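Local coordinates for protein transcriptional regulator (Saccharomonospora viridis, PDB 4KWA) that probably binds DNA as a TetR-family transcriptional repressor, and holds a choline ion in the crystal, at residues I9-H23 with F45-N59. Residues are numbered along the deposited sequence; the frame is centred on the assembly and turned at random.
Sequences ILETAWRLIARRGYH and FPSKKDILLEALRRN. With EDO (1,2-ethanediol), chain D.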
# COMPACT_ATOMS: atom_id res chain seq x y z
N ILE A 9 -6.61 22.77 -14.32
CA ILE A 9 -7.16 21.45 -14.59
C ILE A 9 -6.50 20.42 -13.73
O ILE A 9 -7.17 19.56 -13.12
CB ILE A 9 -6.98 21.06 -16.07
CG1 ILE A 9 -7.82 21.92 -17.00
CG2 ILE A 9 -7.36 19.60 -16.28
CD1 ILE A 9 -7.49 21.79 -18.48
N LEU A 10 -5.17 20.45 -13.68
CA LEU A 10 -4.43 19.47 -12.87
C LEU A 10 -4.65 19.55 -11.42
O LEU A 10 -4.78 18.54 -10.75
CB LEU A 10 -2.93 19.54 -13.18
CG LEU A 10 -2.56 19.14 -14.58
CD1 LEU A 10 -1.08 19.38 -14.73
CD2 LEU A 10 -2.92 17.72 -14.91
N GLU A 11 -4.75 20.76 -10.91
CA GLU A 11 -5.02 20.93 -9.46
C GLU A 11 -6.39 20.40 -9.07
O GLU A 11 -6.52 19.67 -8.07
CB GLU A 11 -4.92 22.39 -9.09
CG GLU A 11 -4.86 22.57 -7.59
CD GLU A 11 -4.27 23.93 -7.19
OE1 GLU A 11 -3.92 24.71 -8.10
OE2 GLU A 11 -4.12 24.19 -5.97
N THR A 12 -7.37 20.70 -9.90
CA THR A 12 -8.74 20.23 -9.72
C THR A 12 -8.79 18.69 -9.86
O THR A 12 -9.35 17.99 -8.96
CB THR A 12 -9.72 20.98 -10.66
OG1 THR A 12 -9.72 22.38 -10.37
CG2 THR A 12 -11.09 20.48 -10.53
N ALA A 13 -8.22 18.16 -10.97
CA ALA A 13 -8.17 16.68 -11.15
C ALA A 13 -7.53 15.94 -10.01
O ALA A 13 -8.07 14.91 -9.58
CB ALA A 13 -7.53 16.30 -12.48
N TRP A 14 -6.42 16.45 -9.45
CA TRP A 14 -5.74 15.81 -8.31
C TRP A 14 -6.61 15.62 -7.10
O TRP A 14 -6.76 14.50 -6.56
CB TRP A 14 -4.51 16.63 -7.88
CG TRP A 14 -3.71 15.98 -6.75
CD1 TRP A 14 -3.74 16.26 -5.37
CD2 TRP A 14 -2.72 14.95 -6.92
NE1 TRP A 14 -2.85 15.42 -4.72
CE2 TRP A 14 -2.20 14.64 -5.65
CE3 TRP A 14 -2.25 14.27 -8.03
CZ2 TRP A 14 -1.20 13.65 -5.45
CZ3 TRP A 14 -1.23 13.29 -7.85
CH2 TRP A 14 -0.72 13.00 -6.55
N ARG A 15 -7.32 16.70 -6.76
CA ARG A 15 -8.24 16.71 -5.64
C ARG A 15 -9.46 15.78 -5.83
O ARG A 15 -9.78 14.98 -4.92
CB ARG A 15 -8.63 18.16 -5.35
CG ARG A 15 -9.53 18.33 -4.12
CD ARG A 15 -9.89 19.74 -3.82
NE ARG A 15 -10.39 20.53 -4.93
CZ ARG A 15 -9.60 21.35 -5.59
NH1 ARG A 15 -8.32 21.39 -5.25
NH2 ARG A 15 -10.03 22.04 -6.60
N LEU A 16 -10.02 15.78 -7.04
CA LEU A 16 -11.12 14.91 -7.36
C LEU A 16 -10.70 13.42 -7.36
O LEU A 16 -11.41 12.56 -6.81
CB LEU A 16 -11.75 15.34 -8.68
CG LEU A 16 -12.44 16.70 -8.79
CD1 LEU A 16 -13.03 16.93 -10.19
CD2 LEU A 16 -13.53 16.71 -7.70
N ILE A 17 -9.54 13.17 -7.89
CA ILE A 17 -8.99 11.81 -7.96
C ILE A 17 -8.74 11.31 -6.50
O ILE A 17 -9.05 10.20 -6.15
CB ILE A 17 -7.70 11.80 -8.80
CG1 ILE A 17 -8.04 11.96 -10.29
CG2 ILE A 17 -6.92 10.48 -8.59
CD1 ILE A 17 -6.89 12.32 -11.19
N ALA A 18 -8.18 12.17 -5.67
CA ALA A 18 -7.94 11.84 -4.25
C ALA A 18 -9.18 11.53 -3.49
O ALA A 18 -9.30 10.52 -2.76
CB ALA A 18 -7.22 13.00 -3.61
N ARG A 19 -10.20 12.38 -3.65
CA ARG A 19 -11.39 12.22 -2.81
C ARG A 19 -12.48 11.31 -3.33
O ARG A 19 -13.29 10.79 -2.56
CB ARG A 19 -11.91 13.63 -2.53
CG ARG A 19 -10.79 14.43 -1.93
CD ARG A 19 -11.22 15.76 -1.40
NE ARG A 19 -10.05 16.45 -0.93
CZ ARG A 19 -10.06 17.70 -0.45
NH1 ARG A 19 -8.94 18.28 -0.07
NH2 ARG A 19 -11.18 18.38 -0.38
N ARG A 20 -12.49 11.07 -4.64
CA ARG A 20 -13.52 10.26 -5.26
C ARG A 20 -13.05 8.97 -5.92
O ARG A 20 -13.88 8.08 -6.15
CB ARG A 20 -14.27 11.12 -6.31
CG ARG A 20 -14.93 12.41 -5.79
CD ARG A 20 -15.93 12.95 -6.85
NE ARG A 20 -16.17 14.39 -6.80
CZ ARG A 20 -16.94 15.06 -7.67
NH1 ARG A 20 -17.57 14.43 -8.64
NH2 ARG A 20 -17.11 16.36 -7.54
N GLY A 21 -11.76 8.92 -6.22
CA GLY A 21 -11.12 7.85 -6.94
C GLY A 21 -11.09 8.10 -8.46
O GLY A 21 -12.09 8.51 -9.12
N TYR A 22 -9.88 7.89 -9.01
CA TYR A 22 -9.57 8.09 -10.40
C TYR A 22 -10.61 7.56 -11.36
O TYR A 22 -11.01 8.27 -12.28
CB TYR A 22 -8.23 7.41 -10.73
CG TYR A 22 -7.93 7.43 -12.17
CD1 TYR A 22 -7.55 8.60 -12.81
CD2 TYR A 22 -7.92 6.27 -12.89
CE1 TYR A 22 -7.26 8.61 -14.14
CE2 TYR A 22 -7.59 6.29 -14.25
CZ TYR A 22 -7.25 7.45 -14.85
OH TYR A 22 -6.97 7.46 -16.19
N HIS A 23 -11.10 6.34 -11.13
CA HIS A 23 -12.11 5.75 -12.10
C HIS A 23 -13.54 6.31 -11.97
O HIS A 23 -14.42 6.05 -12.84
CB HIS A 23 -12.06 4.24 -12.03
CG HIS A 23 -10.71 3.68 -12.50
ND1 HIS A 23 -10.37 3.57 -13.83
CD2 HIS A 23 -9.66 3.19 -11.80
CE1 HIS A 23 -9.15 3.05 -13.93
NE2 HIS A 23 -8.71 2.79 -12.71
N PHE A 45 -5.19 17.31 -22.45
CA PHE A 45 -4.98 15.96 -21.96
C PHE A 45 -5.96 15.01 -22.66
O PHE A 45 -7.08 14.78 -22.18
CB PHE A 45 -5.26 15.97 -20.44
CG PHE A 45 -4.48 17.05 -19.71
CD1 PHE A 45 -5.11 18.16 -19.19
CD2 PHE A 45 -3.11 16.88 -19.48
CE1 PHE A 45 -4.42 19.11 -18.49
CE2 PHE A 45 -2.41 17.85 -18.81
CZ PHE A 45 -3.08 18.97 -18.32
N PRO A 46 -5.54 14.51 -23.85
CA PRO A 46 -6.38 13.67 -24.71
C PRO A 46 -6.94 12.43 -24.09
O PRO A 46 -7.86 11.86 -24.69
CB PRO A 46 -5.47 13.35 -25.92
CG PRO A 46 -4.39 14.38 -25.89
CD PRO A 46 -4.20 14.69 -24.42
N SER A 47 -6.40 11.97 -22.95
CA SER A 47 -6.99 10.85 -22.35
C SER A 47 -6.91 11.06 -20.86
O SER A 47 -6.06 11.79 -20.31
CB SER A 47 -6.23 9.58 -22.69
OG SER A 47 -5.13 9.50 -21.81
N LYS A 48 -7.78 10.33 -20.20
CA LYS A 48 -7.85 10.43 -18.78
C LYS A 48 -6.50 10.07 -18.15
O LYS A 48 -6.05 10.73 -17.18
CB LYS A 48 -8.91 9.46 -18.35
CG LYS A 48 -9.52 9.86 -17.08
CD LYS A 48 -10.59 8.90 -16.76
CE LYS A 48 -10.94 9.21 -15.32
NZ LYS A 48 -12.00 8.27 -14.93
N LYS A 49 -5.87 8.99 -18.66
CA LYS A 49 -4.56 8.54 -18.13
C LYS A 49 -3.57 9.62 -18.25
O LYS A 49 -2.60 9.69 -17.47
CB LYS A 49 -4.00 7.26 -18.84
CG LYS A 49 -4.75 5.98 -18.50
CD LYS A 49 -4.20 4.77 -19.25
CE LYS A 49 -4.31 4.88 -20.77
NZ LYS A 49 -3.91 3.61 -21.45
N ASP A 50 -3.71 10.47 -19.26
CA ASP A 50 -2.79 11.60 -19.31
C ASP A 50 -3.03 12.59 -18.22
O ASP A 50 -2.04 13.18 -17.74
CB ASP A 50 -2.81 12.35 -20.62
CG ASP A 50 -1.85 11.77 -21.61
OD1 ASP A 50 -1.94 10.54 -21.87
OD2 ASP A 50 -0.99 12.53 -22.07
N ILE A 51 -4.29 12.84 -17.86
CA ILE A 51 -4.57 13.75 -16.72
C ILE A 51 -3.89 13.17 -15.43
O ILE A 51 -3.24 13.91 -14.68
CB ILE A 51 -6.06 13.98 -16.47
CG1 ILE A 51 -6.69 14.54 -17.74
CG2 ILE A 51 -6.25 14.94 -15.26
CD1 ILE A 51 -8.17 14.78 -17.60
N LEU A 52 -4.00 11.86 -15.21
CA LEU A 52 -3.40 11.24 -14.01
C LEU A 52 -1.86 11.39 -14.06
O LEU A 52 -1.24 11.86 -13.09
CB LEU A 52 -3.75 9.76 -13.90
CG LEU A 52 -3.22 8.90 -12.74
CD1 LEU A 52 -3.54 9.54 -11.42
CD2 LEU A 52 -3.70 7.48 -12.76
N LEU A 53 -1.28 11.07 -15.23
CA LEU A 53 0.17 11.11 -15.32
C LEU A 53 0.68 12.55 -15.04
O LEU A 53 1.65 12.76 -14.29
CB LEU A 53 0.61 10.61 -16.70
CG LEU A 53 2.08 10.67 -16.99
CD1 LEU A 53 2.73 9.60 -16.18
CD2 LEU A 53 2.25 10.48 -18.51
N GLU A 54 0.05 13.53 -15.67
CA GLU A 54 0.56 14.92 -15.54
C GLU A 54 0.28 15.53 -14.18
O GLU A 54 1.07 16.38 -13.62
CB GLU A 54 0.03 15.77 -16.69
CG GLU A 54 0.50 15.32 -18.08
CD GLU A 54 2.04 15.30 -18.24
OE1 GLU A 54 2.70 16.10 -17.52
OE2 GLU A 54 2.59 14.52 -19.07
N ALA A 55 -0.82 15.05 -13.57
CA ALA A 55 -1.17 15.49 -12.21
C ALA A 55 -0.17 14.90 -11.21
O ALA A 55 0.30 15.60 -10.27
CB ALA A 55 -2.61 15.00 -11.81
N LEU A 56 0.27 13.70 -11.48
CA LEU A 56 1.24 13.04 -10.58
C LEU A 56 2.59 13.79 -10.73
O LEU A 56 3.28 14.06 -9.75
CB LEU A 56 1.47 11.61 -10.98
CG LEU A 56 0.30 10.68 -10.76
CD1 LEU A 56 0.53 9.35 -11.43
CD2 LEU A 56 0.11 10.46 -9.28
N ARG A 57 2.96 14.09 -11.95
CA ARG A 57 4.23 14.76 -12.15
C ARG A 57 4.25 16.10 -11.43
O ARG A 57 5.23 16.45 -10.74
CB ARG A 57 4.48 14.98 -13.63
CG ARG A 57 5.93 15.30 -14.00
CD ARG A 57 6.09 15.66 -15.47
NE ARG A 57 5.30 14.80 -16.39
CZ ARG A 57 5.62 13.57 -16.75
NH1 ARG A 57 4.87 12.93 -17.64
NH2 ARG A 57 6.73 13.02 -16.29
N ARG A 58 3.14 16.84 -11.54
CA ARG A 58 3.05 18.14 -10.87
C ARG A 58 3.11 17.98 -9.35
O ARG A 58 3.77 18.74 -8.62
CB ARG A 58 1.77 18.92 -11.28
CG ARG A 58 1.72 20.32 -10.66
CD ARG A 58 0.38 21.03 -11.04
NE ARG A 58 0.09 22.13 -10.11
CZ ARG A 58 -0.64 22.04 -9.00
NH1 ARG A 58 -1.21 20.88 -8.62
NH2 ARG A 58 -0.80 23.14 -8.25
N ASN A 59 2.46 16.95 -8.83
CA ASN A 59 2.47 16.80 -7.41
C ASN A 59 3.80 16.35 -6.89
O ASN A 59 4.17 16.72 -5.77
CB ASN A 59 1.36 15.83 -7.00
CG ASN A 59 1.42 15.52 -5.56
OD1 ASN A 59 2.17 14.59 -5.16
ND2 ASN A 59 0.87 16.41 -4.75
C1 EDO D . -13.48 18.84 -4.04
O1 EDO D . -13.25 19.80 -5.22
C2 EDO D . -13.21 17.36 -4.30
O2 EDO D . -14.25 16.32 -4.16
O HOH W 1 -11.40 5.42 -15.54
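The ring of Y22 lies between two side chains of helix 48-59. CD2 of L52 sits over the centre of one face. The K48 chain runs along the opposite face, with CE offset toward the rim. K48 is extended, with CG anti to the backbone N (chi1 -154°), and this carries the ammonium over the ring face. There K48 NZ gives a hydrogen bond to Y22 O at 2.8 Å and makes a cation-pi contact 4.7 Å from the Y22 ring centroid. The ammonium also bonds V25 O and a water shared with H23 ND1, while H23 NE2 bonds E108 OE2.

Further along, N59 stacks its amide over one face of the W14 indole, the planes 13° apart, with N59 CG 3.2 Å from W14 CZ2. N59 ND2 bonds E98 OE2, which ties down the amide; N59 OD1 is buried without a partner. L56 CD2 touches W14 CZ3 at the ring edge, 3.4 Å away.

The two segments lie mainly on the first and fourth helices of a TetR-type DNA-binding domain, and the fourth, 48-71, continues toward the ligand-binding core. W14 and L56 also pack on V101 of helix 94-109. Helix 9-20 crosses helix 48-59 at nearly a right angle (-98°). The predicted helix-turn-helix runs from just after the first segment to F45, where the second begins.

At the crossing L10 is a knob in a hole formed by I51, E54, A55 and R58. Its CD2 also meets F45 CZ at 3.6 Å. I9 CG2 packs on the same phenyl ring. A13 CB and I51 CG2 are tight, at 3.3 Å. E11 OE1 and R58 NH2 form a loose salt bridge of 3.5 Å. The oxygen lies well out of the guanidinium plane, and E11 also pairs with R7.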